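Local coordinates for 373aa long hypothetical citrate synthase (Sulfolobus tokodaii, PDB 1VGP), which is probably a citrate synthase, a largely helical protein whose assembly holds two chains, at residues A169-V172 against T173-H177; L223-F226 against K227-S231; T259-P262 against R263-I266; I288-K291 against V292-I295; N308-F311 against F312-I315. All coordinates share one frame; numbering follows the deposited sequence.

Contact 1 (A169-V172 against T173-H177)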
loop_
_atom_site.group_PDB
_atom_site.type_symbol
_atom_site.label_atom_id
_atom_site.label_comp_id
_atom_site.label_asym_id
_atom_site.label_seq_id
_atom_site.Cartn_x
_atom_site.Cartn_y
_atom_site.Cartn_z
ATOM N N ALA A 169 13.937 -17.133 -22.708
ATOM C CA ALA A 169 13.450 -15.783 -22.918
ATOM C C ALA A 169 12.645 -15.322 -21.716
ATOM O O ALA A 169 12.806 -14.196 -21.243
ATOM C CB ALA A 169 12.593 -15.730 -24.177
ATOM N N MET A 170 11.779 -16.192 -21.216
ATOM C CA MET A 170 10.997 -15.845 -20.041
ATOM C C MET A 170 11.951 -15.565 -18.886
ATOM O O MET A 170 11.806 -14.575 -18.165
ATOM C CB MET A 170 10.048 -16.989 -19.679
ATOM C CG MET A 170 9.140 -16.684 -18.494
ATOM S SD MET A 170 7.987 -15.325 -18.812
ATOM C CE MET A 170 7.517 -14.928 -17.177
ATOM N N ASP A 171 12.935 -16.443 -18.731
ATOM C CA ASP A 171 13.847 -16.376 -17.607
ATOM C C ASP A 171 14.666 -15.083 -17.654
ATOM O O ASP A 171 14.794 -14.361 -16.652
ATOM C CB ASP A 171 14.787 -17.589 -17.626
ATOM C CG ASP A 171 15.519 -17.778 -16.308
ATOM O OD1 ASP A 171 14.838 -17.962 -15.289
ATOM O OD2 ASP A 171 16.763 -17.733 -16.281
ATOM N N VAL A 172 15.219 -14.783 -18.823
ATOM C CA VAL A 172 16.028 -13.595 -18.939
ATOM C C VAL A 172 15.122 -12.374 -18.787
ATOM O O VAL A 172 15.521 -11.379 -18.189
ATOM C CB VAL A 172 16.792 -13.568 -20.284
ATOM C CG1 VAL A 172 15.857 -13.879 -21.405
ATOM C CG2 VAL A 172 17.429 -12.213 -20.505
ATOM N N THR A 173 13.894 -12.458 -19.290
ATOM C CA THR A 173 12.969 -11.333 -19.192
ATOM C C THR A 173 12.661 -10.996 -17.739
ATOM O O THR A 173 12.627 -9.817 -17.344
ATOM C CB THR A 173 11.631 -11.610 -19.904
ATOM O OG1 THR A 173 11.850 -11.818 -21.302
ATOM C CG2 THR A 173 10.688 -10.426 -19.724
ATOM N N LEU A 174 12.426 -12.028 -16.935
ATOM C CA LEU A 174 12.154 -11.804 -15.516
ATOM C C LEU A 174 13.402 -11.276 -14.808
ATOM O O LEU A 174 13.296 -10.411 -13.943
ATOM C CB LEU A 174 11.686 -13.100 -14.848
ATOM C CG LEU A 174 10.345 -13.685 -15.303
ATOM C CD1 LEU A 174 10.057 -14.921 -14.489
ATOM C CD2 LEU A 174 9.236 -12.666 -15.141
ATOM N N ILE A 175 14.575 -11.797 -15.176
ATOM C CA ILE A 175 15.831 -11.338 -14.590
ATOM C C ILE A 175 15.960 -9.825 -14.782
ATOM O O ILE A 175 16.280 -9.091 -13.844
ATOM C CB ILE A 175 17.047 -12.042 -15.246
ATOM C CG1 ILE A 175 17.211 -13.448 -14.660
ATOM C CG2 ILE A 175 18.320 -11.222 -15.047
ATOM C CD1 ILE A 175 18.111 -14.350 -15.488
ATOM N N LEU A 176 15.683 -9.378 -16.005
ATOM C CA LEU A 176 15.804 -7.973 -16.372
ATOM C C LEU A 176 14.841 -7.053 -15.618
ATOM O O LEU A 176 15.003 -5.834 -15.650
ATOM C CB LEU A 176 15.582 -7.795 -17.875
ATOM C CG LEU A 176 16.550 -8.506 -18.818
ATOM C CD1 LEU A 176 16.155 -8.213 -20.260
ATOM C CD2 LEU A 176 17.970 -8.052 -18.542
ATOM N N HIS A 177 13.844 -7.624 -14.944
ATOM C CA HIS A 177 12.857 -6.808 -14.235
ATOM C C HIS A 177 12.880 -6.923 -12.708
ATOM O O HIS A 177 12.085 -6.285 -12.030
ATOM C CB HIS A 177 11.449 -7.133 -14.737
ATOM C CG HIS A 177 11.135 -6.547 -16.076
ATOM N ND1 HIS A 177 11.443 -7.186 -17.257
ATOM C CD2 HIS A 177 10.538 -5.383 -16.423
ATOM C CE1 HIS A 177 11.050 -6.443 -18.276
ATOM N NE2 HIS A 177 10.498 -5.345 -17.796
#
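The carbonyl oxygen of A169 is gripped twice by one residue a turn further on. T173 OG1 donates to A169 O at 2.6 Å from above the carbonyl plane, while T173 N reaches A169 O at 2.8 Å from the opposite face. The hydroxyl can fold back because OG1 sits beside its own backbone N (chi1 -62°), so a buried polar group spends its proton on the helix itself. The next backbone bonds, L174 N to M170 O, I175 N to D171 O and L176 N to V172 O, keep the regular four-residue spacing. This lies toward the C-terminal part of helix 164-175, buried within the largely helical body of the citrate synthase fold, with helices 149-158, 262-278, 309-319 and 327-346 touching its side chains. Spacing of four also pairs the apolar groups: the M170 chain bends at chi2 (64°) and brings CE to 3.5 Å from L174 CD2, and the two side chains slant across each other. V172 and L176 instead run alongside, CG2 of V172 lying 4.2 Å from L176 CG. D171 OD2 brushes I175 CD1 at 3.7 Å, but its carboxylate is claimed by S150 and by the backbone N of F43, both bonded to OD1. Further along, H177 ND1 donates to T173 O at 2.9 Å, almost straight (174°), with the acceptor in the plane of the imidazole.

Contact 2 (L223-F226 against K227-S231)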
loop_
_atom_site.group_PDB
_atom_site.type_symbol
_atom_site.label_atom_id
_atom_site.label_comp_id
_atom_site.label_asym_id
_atom_site.label_seq_id
_atom_site.Cartn_x
_atom_site.Cartn_y
_atom_site.Cartn_z
ATOM N N LEU A 223 3.509 -2.102 -28.060
ATOM C CA LEU A 223 2.857 -3.158 -28.830
ATOM C C LEU A 223 1.693 -2.582 -29.626
ATOM O O LEU A 223 1.487 -2.932 -30.790
ATOM C CB LEU A 223 2.329 -4.252 -27.897
ATOM C CG LEU A 223 2.410 -5.716 -28.349
ATOM C CD1 LEU A 223 1.204 -6.456 -27.794
ATOM C CD2 LEU A 223 2.453 -5.827 -29.859
ATOM N N LYS A 224 0.940 -1.693 -28.980
ATOM C CA LYS A 224 -0.207 -1.032 -29.594
ATOM C C LYS A 224 0.250 -0.209 -30.790
ATOM O O LYS A 224 -0.366 -0.243 -31.859
ATOM C CB LYS A 224 -0.901 -0.121 -28.572
ATOM C CG LYS A 224 -2.075 0.666 -29.140
ATOM C CD LYS A 224 -2.425 1.893 -28.287
ATOM C CE LYS A 224 -2.953 3.064 -29.147
ATOM N NZ LYS A 224 -1.857 3.895 -29.761
ATOM N N MET A 225 1.344 0.524 -30.605
ATOM C CA MET A 225 1.915 1.319 -31.682
ATOM C C MET A 225 2.330 0.458 -32.875
ATOM O O MET A 225 1.989 0.769 -34.017
ATOM C CB MET A 225 3.113 2.106 -31.165
ATOM C CG MET A 225 3.776 2.971 -32.223
ATOM S SD MET A 225 5.320 3.666 -31.629
ATOM C CE MET A 225 6.390 2.278 -31.790
ATOM N N PHE A 226 3.067 -0.621 -32.619
ATOM C CA PHE A 226 3.448 -1.527 -33.700
ATOM C C PHE A 226 2.199 -2.025 -34.424
ATOM O O PHE A 226 2.205 -2.216 -35.634
ATOM C CB PHE A 226 4.226 -2.734 -33.166
ATOM C CG PHE A 226 5.471 -2.378 -32.408
ATOM C CD1 PHE A 226 6.229 -1.269 -32.763
ATOM C CD2 PHE A 226 5.887 -3.162 -31.331
ATOM C CE1 PHE A 226 7.383 -0.944 -32.056
ATOM C CE2 PHE A 226 7.036 -2.848 -30.620
ATOM C CZ PHE A 226 7.787 -1.733 -30.983
ATOM N N LYS A 227 1.132 -2.250 -33.666
ATOM C CA LYS A 227 -0.092 -2.773 -34.241
ATOM C C LYS A 227 -0.726 -1.769 -35.198
ATOM O O LYS A 227 -1.079 -2.122 -36.323
ATOM C CB LYS A 227 -1.083 -3.156 -33.133
ATOM C CG LYS A 227 -0.910 -4.596 -32.616
ATOM C CD LYS A 227 -1.580 -4.808 -31.257
ATOM C CE LYS A 227 -1.553 -6.273 -30.834
ATOM N NZ LYS A 227 -1.911 -7.181 -31.961
ATOM N N GLU A 228 -0.856 -0.513 -34.772
ATOM C CA GLU A 228 -1.551 0.455 -35.606
ATOM C C GLU A 228 -0.736 0.951 -36.797
ATOM O O GLU A 228 -1.301 1.270 -37.841
ATOM C CB GLU A 228 -2.072 1.627 -34.768
ATOM C CG GLU A 228 -1.055 2.422 -33.994
ATOM C CD GLU A 228 -1.719 3.416 -33.051
ATOM O OE1 GLU A 228 -2.539 2.984 -32.205
ATOM O OE2 GLU A 228 -1.428 4.630 -33.151
ATOM N N ILE A 229 0.587 0.997 -36.667
ATOM C CA ILE A 229 1.431 1.011 -37.866
ATOM C C ILE A 229 1.217 -0.319 -38.568
ATOM O O ILE A 229 1.587 -1.364 -38.045
ATOM C CB ILE A 229 2.925 1.134 -37.528
ATOM C CG1 ILE A 229 3.157 2.252 -36.504
ATOM C CG2 ILE A 229 3.714 1.406 -38.797
ATOM C CD1 ILE A 229 4.561 2.282 -35.933
ATOM N N GLY A 230 0.619 -0.302 -39.748
ATOM C CA GLY A 230 0.201 -1.569 -40.331
ATOM C C GLY A 230 1.345 -2.391 -40.904
ATOM O O GLY A 230 1.732 -3.420 -40.355
ATOM N N SER A 231 1.860 -1.933 -42.038
ATOM C CA SER A 231 3.066 -2.477 -42.625
ATOM C C SER A 231 4.252 -1.761 -41.987
ATOM O O SER A 231 4.080 -0.804 -41.238
ATOM C CB SER A 231 3.058 -2.213 -44.142
ATOM O OG SER A 231 3.743 -3.228 -44.851
#
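The carboxylate of E228 is approached from above its plane, not in it: K224 NZ stands 2.7 Å from E228 OE1 in a salt bridge that lies 48° out of that plane. The other oxygen, OE2, is bonded to the hydroxyl of Y238, so the two oxygens have different partners. The second flat group, the phenyl ring of F226, turns away from the following turn and meets F311 edge-to-face. Bends at chi3 and chi4 bring the lysine amine round to the acid, while E228 CG stands between its backbone N and carbonyl carbon (chi1 59°), tilting the glutamate back toward K224. The backbone bonds of the last turns of helix 221-228 follow: K227 N to L223 O, E228 N to K224 O at 3.0 Å, and I229 N to M225 O, the last nearly straight at 170°. I229 is also the first residue to leave helical backbone angles, and its side chain lies alongside that of M225, with CD1 3.9 Å from M225 CG. K227 slants across L223, its CE 4.1 Å from L223 CD1, and sends its amine on to the hydroxyl of Y318. Apolar groups face helices 235-244, 281-300 and 309-319, while the surface ion pair, with OE2 also held by Y238, probably steadies the E228 carboxylate at the helix end.

Contact 3 (T259-P262 against R263-I266)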
loop_
_atom_site.group_PDB
_atom_site.type_symbol
_atom_site.label_atom_id
_atom_site.label_comp_id
_atom_site.label_asym_id
_atom_site.label_seq_id
_atom_site.Cartn_x
_atom_site.Cartn_y
_atom_site.Cartn_z
ATOM N N THR A 259 21.209 6.645 -22.610
ATOM C CA THR A 259 21.737 5.783 -23.658
ATOM C C THR A 259 20.727 4.664 -23.936
ATOM O O THR A 259 19.666 4.603 -23.312
ATOM C CB THR A 259 23.065 5.175 -23.206
ATOM O OG1 THR A 259 22.848 4.362 -22.054
ATOM C CG2 THR A 259 24.043 6.265 -22.830
ATOM N N TYR A 260 21.051 3.784 -24.875
ATOM C CA TYR A 260 20.275 2.557 -25.073
ATOM C C TYR A 260 20.177 1.826 -23.734
ATOM O O TYR A 260 21.180 1.661 -23.039
ATOM C CB TYR A 260 20.969 1.670 -26.099
ATOM C CG TYR A 260 20.047 0.855 -26.987
ATOM C CD1 TYR A 260 19.334 -0.233 -26.486
ATOM C CD2 TYR A 260 19.955 1.124 -28.350
ATOM C CE1 TYR A 260 18.560 -1.036 -27.326
ATOM C CE2 TYR A 260 19.185 0.333 -29.201
ATOM C CZ TYR A 260 18.493 -0.749 -28.689
ATOM O OH TYR A 260 17.753 -1.543 -29.545
ATOM N N ASP A 261 18.971 1.402 -23.375
ATOM C CA ASP A 261 18.730 0.705 -22.119
ATOM C C ASP A 261 19.422 -0.643 -22.201
ATOM O O ASP A 261 19.146 -1.423 -23.111
ATOM C CB ASP A 261 17.217 0.509 -21.922
ATOM C CG ASP A 261 16.868 -0.172 -20.602
ATOM O OD1 ASP A 261 17.670 -1.002 -20.118
ATOM O OD2 ASP A 261 15.780 0.120 -20.052
ATOM N N PRO A 262 20.338 -0.941 -21.263
ATOM C CA PRO A 262 21.043 -2.225 -21.336
ATOM C C PRO A 262 20.087 -3.416 -21.317
ATOM O O PRO A 262 20.348 -4.440 -21.939
ATOM C CB PRO A 262 21.971 -2.191 -20.117
ATOM C CG PRO A 262 21.344 -1.195 -19.197
ATOM C CD PRO A 262 20.777 -0.153 -20.099
ATOM N N ARG A 263 18.974 -3.268 -20.609
ATOM C CA ARG A 263 17.947 -4.308 -20.577
ATOM C C ARG A 263 17.279 -4.474 -21.944
ATOM O O ARG A 263 17.000 -5.584 -22.373
ATOM C CB ARG A 263 16.903 -3.965 -19.510
ATOM C CG ARG A 263 17.522 -3.618 -18.164
ATOM C CD ARG A 263 16.504 -3.092 -17.167
ATOM N NE ARG A 263 15.942 -1.812 -17.588
ATOM C CZ ARG A 263 14.894 -1.233 -17.011
ATOM N NH1 ARG A 263 14.341 -1.775 -15.931
ATOM N NH2 ARG A 263 14.391 -0.123 -17.523
ATOM N N ALA A 264 17.039 -3.361 -22.630
ATOM C CA ALA A 264 16.498 -3.403 -23.983
ATOM C C ALA A 264 17.468 -4.081 -24.943
ATOM O O ALA A 264 17.064 -4.887 -25.788
ATOM C CB ALA A 264 16.190 -1.993 -24.467
ATOM N N ARG A 265 18.750 -3.757 -24.818
ATOM C CA ARG A 265 19.741 -4.355 -25.698
ATOM C C ARG A 265 19.732 -5.874 -25.531
ATOM O O ARG A 265 19.748 -6.615 -26.511
ATOM C CB ARG A 265 21.135 -3.793 -25.397
ATOM C CG ARG A 265 22.098 -3.935 -26.562
ATOM C CD ARG A 265 23.497 -3.434 -26.228
ATOM N NE ARG A 265 23.601 -1.972 -26.228
ATOM C CZ ARG A 265 23.317 -1.173 -27.261
ATOM N NH1 ARG A 265 22.797 -1.665 -28.390
ATOM N NH2 ARG A 265 23.570 0.132 -27.164
ATOM N N ILE A 266 19.685 -6.332 -24.284
ATOM C CA ILE A 266 19.682 -7.757 -23.997
ATOM C C ILE A 266 18.388 -8.413 -24.473
ATOM O O ILE A 266 18.417 -9.493 -25.056
ATOM C CB ILE A 266 19.842 -8.018 -22.488
ATOM C CG1 ILE A 266 21.199 -7.495 -22.013
ATOM C CG2 ILE A 266 19.715 -9.502 -22.205
ATOM C CD1 ILE A 266 21.400 -7.590 -20.513
#
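P262, Y260 and D261 carry most of this contact, in which a loop turns into a helix. P262 occupies the first turn: its side chain packs on Y35 of helix 34-40 and L27 of strand 26-29, and its carbonyl oxygen accepts from I266 N at 3.1 Å. Y260, two residues earlier, offers one ring face to R265. The guanidinium lies flat on it as a cation-pi stack, R265 CZ standing 4.3 Å from the Y260 ring centroid, with the two planes 29° apart. Of its nitrogens, NH1 is over the middle of the ring, whereas NH2 comes to 3.2 Å from Y260 CB; a bend at chi3 (-76°) folds the arginine back over the tyrosine. A264 CB meets the same ring obliquely, 3.8 Å from Y260 CE1.

D261 is the N-cap of helix 262-278, in a largely helical fold. Its OD1 accepts from R263 N at 2.7 Å, on the anti side of the carboxylate and well out of its plane, and its backbone oxygen takes R265 N at 2.9 Å. The same carboxylate is held side-on by the R263 guanidinium, nearly coplanar with it (15°): NE reaches both oxygens, and R263 NH2 bonds D261 OD2 at 2.9 Å. All three bonds use syn lone pairs, which fixes the rotation of the acid. D261 OD2 further accepts from V309 N, at the start of helix 309-319, while R263 packs against H180 and H254, and the Y260 hydroxyl bonds to E293.

Contact 4 (I288-K291 against V292-I295)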
loop_
_atom_site.group_PDB
_atom_site.type_symbol
_atom_site.label_atom_id
_atom_site.label_comp_id
_atom_site.label_asym_id
_atom_site.label_seq_id
_atom_site.Cartn_x
_atom_site.Cartn_y
_atom_site.Cartn_z
ATOM N N ILE A 288 8.182 -4.123 -37.958
ATOM C CA ILE A 288 7.736 -2.763 -37.625
ATOM C C ILE A 288 8.706 -2.144 -36.633
ATOM O O ILE A 288 9.192 -1.026 -36.820
ATOM C CB ILE A 288 6.339 -2.747 -36.932
ATOM C CG1 ILE A 288 5.297 -3.514 -37.761
ATOM C CG2 ILE A 288 5.895 -1.310 -36.700
ATOM C CD1 ILE A 288 5.022 -2.921 -39.089
ATOM N N ALA A 289 8.971 -2.892 -35.567
ATOM C CA ALA A 289 9.723 -2.407 -34.415
ATOM C C ALA A 289 11.164 -2.030 -34.778
ATOM O O ALA A 289 11.696 -1.023 -34.303
ATOM C CB ALA A 289 9.711 -3.475 -33.323
ATOM N N GLU A 290 11.800 -2.832 -35.622
ATOM C CA GLU A 290 13.145 -2.501 -36.061
ATOM C C GLU A 290 13.140 -1.207 -36.857
ATOM O O GLU A 290 13.954 -0.317 -36.617
ATOM C CB GLU A 290 13.728 -3.636 -36.903
ATOM C CG GLU A 290 14.822 -4.390 -36.172
ATOM C CD GLU A 290 15.185 -5.692 -36.845
ATOM O OE1 GLU A 290 15.837 -6.540 -36.184
ATOM O OE2 GLU A 290 14.821 -5.866 -38.032
ATOM N N LYS A 291 12.206 -1.104 -37.792
ATOM C CA LYS A 291 12.016 0.122 -38.550
ATOM C C LYS A 291 11.821 1.340 -37.648
ATOM O O LYS A 291 12.407 2.403 -37.884
ATOM C CB LYS A 291 10.814 -0.034 -39.477
ATOM C CG LYS A 291 11.181 -0.483 -40.867
ATOM C CD LYS A 291 11.493 0.707 -41.749
ATOM C CE LYS A 291 12.413 0.296 -42.881
ATOM N NZ LYS A 291 13.539 -0.558 -42.375
ATOM N N VAL A 292 10.996 1.187 -36.618
ATOM C CA VAL A 292 10.780 2.259 -35.650
ATOM C C VAL A 292 12.055 2.538 -34.852
ATOM O O VAL A 292 12.393 3.697 -34.619
ATOM C CB VAL A 292 9.640 1.899 -34.671
ATOM C CG1 VAL A 292 9.451 3.009 -33.659
ATOM C CG2 VAL A 292 8.361 1.671 -35.440
ATOM N N GLU A 293 12.756 1.477 -34.444
ATOM C CA GLU A 293 14.009 1.626 -33.711
ATOM C C GLU A 293 14.993 2.439 -34.541
ATOM O O GLU A 293 15.661 3.354 -34.044
ATOM C CB GLU A 293 14.620 0.251 -33.412
ATOM C CG GLU A 293 15.911 0.317 -32.595
ATOM C CD GLU A 293 16.661 -1.007 -32.557
ATOM O OE1 GLU A 293 16.108 -2.018 -33.028
ATOM O OE2 GLU A 293 17.809 -1.038 -32.052
ATOM N N GLU A 294 15.072 2.091 -35.819
ATOM C CA GLU A 294 16.004 2.724 -36.738
ATOM C C GLU A 294 15.750 4.232 -36.822
ATOM O O GLU A 294 16.631 5.036 -36.503
ATOM C CB GLU A 294 15.858 2.069 -38.105
ATOM C CG GLU A 294 16.890 2.489 -39.128
ATOM C CD GLU A 294 16.973 1.511 -40.291
ATOM O OE1 GLU A 294 17.696 1.808 -41.276
ATOM O OE2 GLU A 294 16.317 0.445 -40.218
ATOM N N ILE A 295 14.546 4.616 -37.241
ATOM C CA ILE A 295 14.241 6.030 -37.450
ATOM C C ILE A 295 14.139 6.747 -36.105
ATOM O O ILE A 295 14.471 7.936 -35.992
ATOM C CB ILE A 295 12.908 6.217 -38.238
ATOM C CG1 ILE A 295 12.687 7.698 -38.561
ATOM C CG2 ILE A 295 11.736 5.679 -37.421
ATOM C CD1 ILE A 295 11.654 7.941 -39.646
#
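V292 faces I288 one turn back: its CG2, set beside its backbone N with CG1 anti to that atom (chi1 179°), comes to 4.1 Å from I288 CG2 and to 3.1 Å from I288 O. The backbone runs on the same spacing, V292 N donating to I288 O at 2.9 Å. E293 follows, its N bonded to A289 O at 2.7 Å. Its acid end looks elsewhere for partners: OE1 forms a salt bridge with the amine of K268 on helix 262-278, and OE2 takes the hydroxyl of Y260. Within the contact it only grazes E290, OE1 standing 4.1 Å from E290 CG. The E290 carboxylate is itself hydrogen-bonded to the hydroxyl of Y286, a turn earlier on the same helix. This is the middle of helix 281-300 of the helical citrate synthase fold: A289 and V292 pack on helices 221-228 and 309-319, and E293 is buried too, against F312. E294 is exposed and extended, CG anti to its backbone N (chi1 -172°). Alongside it lies K291, pointing the same way, and their charges form a long salt bridge, K291 NZ to E294 OE2 at 3.7 Å. I295 closes the segment with a nearly straight bond from its N to K291 O (3.1 Å, 176°); its CG2 stays 3.4 Å from that oxygen, and its side chain touches N236 of helix 235-244.

Contact 5 (N308-F311 against F312-I315)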
loop_
_atom_site.group_PDB
_atom_site.type_symbol
_atom_site.label_atom_id
_atom_site.label_comp_id
_atom_site.label_asym_id
_atom_site.label_seq_id
_atom_site.Cartn_x
_atom_site.Cartn_y
_atom_site.Cartn_z
ATOM N N ASN A 308 13.868 1.691 -24.747
ATOM C CA ASN A 308 14.012 1.182 -23.393
ATOM C C ASN A 308 13.408 -0.209 -23.326
ATOM O O ASN A 308 12.833 -0.693 -24.307
ATOM C CB ASN A 308 13.295 2.097 -22.398
ATOM C CG ASN A 308 11.797 2.130 -22.622
ATOM O OD1 ASN A 308 11.150 1.078 -22.706
ATOM N ND2 ASN A 308 11.230 3.334 -22.719
ATOM N N VAL A 309 13.522 -0.848 -22.165
ATOM C CA VAL A 309 13.109 -2.236 -22.038
ATOM C C VAL A 309 11.680 -2.481 -22.526
ATOM O O VAL A 309 11.410 -3.507 -23.140
ATOM C CB VAL A 309 13.244 -2.723 -20.581
ATOM C CG1 VAL A 309 12.246 -2.010 -19.697
ATOM C CG2 VAL A 309 13.041 -4.225 -20.520
ATOM N N ASP A 310 10.775 -1.542 -22.257
ATOM C CA ASP A 310 9.372 -1.683 -22.660
ATOM C C ASP A 310 9.218 -1.853 -24.164
ATOM O O ASP A 310 8.268 -2.476 -24.637
ATOM C CB ASP A 310 8.547 -0.464 -22.227
ATOM C CG ASP A 310 8.532 -0.270 -20.714
ATOM O OD1 ASP A 310 8.407 0.897 -20.276
ATOM O OD2 ASP A 310 8.652 -1.273 -19.970
ATOM N N PHE A 311 10.156 -1.295 -24.918
ATOM C CA PHE A 311 10.098 -1.332 -26.373
ATOM C C PHE A 311 10.111 -2.756 -26.917
ATOM O O PHE A 311 9.454 -3.051 -27.906
ATOM C CB PHE A 311 11.269 -0.548 -26.956
ATOM C CG PHE A 311 11.198 -0.372 -28.441
ATOM C CD1 PHE A 311 11.840 -1.266 -29.288
ATOM C CD2 PHE A 311 10.491 0.691 -28.996
ATOM C CE1 PHE A 311 11.788 -1.108 -30.675
ATOM C CE2 PHE A 311 10.430 0.858 -30.385
ATOM C CZ PHE A 311 11.082 -0.046 -31.225
ATOM N N PHE A 312 10.860 -3.642 -26.276
ATOM C CA PHE A 312 10.887 -5.020 -26.718
ATOM C C PHE A 312 10.107 -5.940 -25.790
ATOM O O PHE A 312 9.613 -6.984 -26.220
ATOM C CB PHE A 312 12.327 -5.515 -26.842
ATOM C CG PHE A 312 13.105 -4.841 -27.935
ATOM C CD1 PHE A 312 14.159 -3.980 -27.625
ATOM C CD2 PHE A 312 12.806 -5.078 -29.273
ATOM C CE1 PHE A 312 14.903 -3.370 -28.628
ATOM C CE2 PHE A 312 13.539 -4.476 -30.281
ATOM C CZ PHE A 312 14.593 -3.620 -29.959
ATOM N N SER A 313 9.988 -5.567 -24.521
ATOM C CA SER A 313 9.360 -6.458 -23.549
ATOM C C SER A 313 7.905 -6.769 -23.924
ATOM O O SER A 313 7.385 -7.840 -23.596
ATOM C CB SER A 313 9.437 -5.854 -22.136
ATOM O OG SER A 313 8.415 -4.904 -21.912
ATOM N N SER A 314 7.256 -5.847 -24.628
ATOM C CA SER A 314 5.858 -6.043 -24.996
ATOM C C SER A 314 5.681 -6.949 -26.216
ATOM O O SER A 314 4.646 -7.597 -26.372
ATOM C CB SER A 314 5.185 -4.691 -25.249
ATOM O OG SER A 314 5.994 -3.857 -26.054
ATOM N N ILE A 315 6.683 -6.998 -27.087
ATOM C CA ILE A 315 6.676 -8.007 -28.137
ATOM C C ILE A 315 6.874 -9.378 -27.501
ATOM O O ILE A 315 6.155 -10.329 -27.815
ATOM C CB ILE A 315 7.795 -7.760 -29.174
ATOM C CG1 ILE A 315 7.413 -6.588 -30.079
ATOM C CG2 ILE A 315 7.995 -8.999 -30.043
ATOM C CD1 ILE A 315 8.496 -6.188 -31.059
#
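V309 O takes two backbone donors, S313 N at 2.9 Å nearly along the carbonyl bond and F312 N at 3.2 Å from above the carbonyl plane, so the first turn of helix 309-319 mixes three- and four-residue spacing. Consecutive phenylalanines pack on each other here in a T-shaped pair: the edge of the F311 ring points at the face of F312, planes 85° apart and centroids 4.9 Å from each other. CD1 of F311 sits over the centre of the F312 ring. The torsions make this possible, F311 CG being anti to its backbone N (chi1 -172°) and F312 CG beside its own (chi1 -67°). F311 carries on to F252 and toward helix 281-300, while F312 reaches A271. S314 folds its hydroxyl back, donating from OG to D310 O at 3.0 Å; D310 itself is held by N219 through OD1. At the head of the helix, N308 OD1 receives weak bonds from D310 N (2.7 Å) and F311 N, and N308 ND2 donates to the carbonyl of G253. An asparagine N-cap, followed by an aromatic pair wedged between neighbouring helices, is how this buried helix begins within the citrate synthase fold.

Overall arrangement
Following the chain, the five contacts come in series: each is a local turn of one unbroken segment, and none encloses or crosses another. Contact 1 lies in the C-terminal part of helix 164-175, contact 2 ends helix 221-228, contact 3 opens helix 262-278, contact 4 lies in helix 281-300, and contact 5 opens helix 309-319. The last is the common neighbour: H177 of contact 1 packs on V309, F226 of contact 2 and A289 of contact 4 on I315, and A264 of contact 3 on N308. V172 and I266 join contacts 1 and 3, Y260 and E293 contacts 3 and 4, and F226 and A289 contacts 2 and 4. Contacts 1 and 2 do not touch, their centres about 24 Å apart.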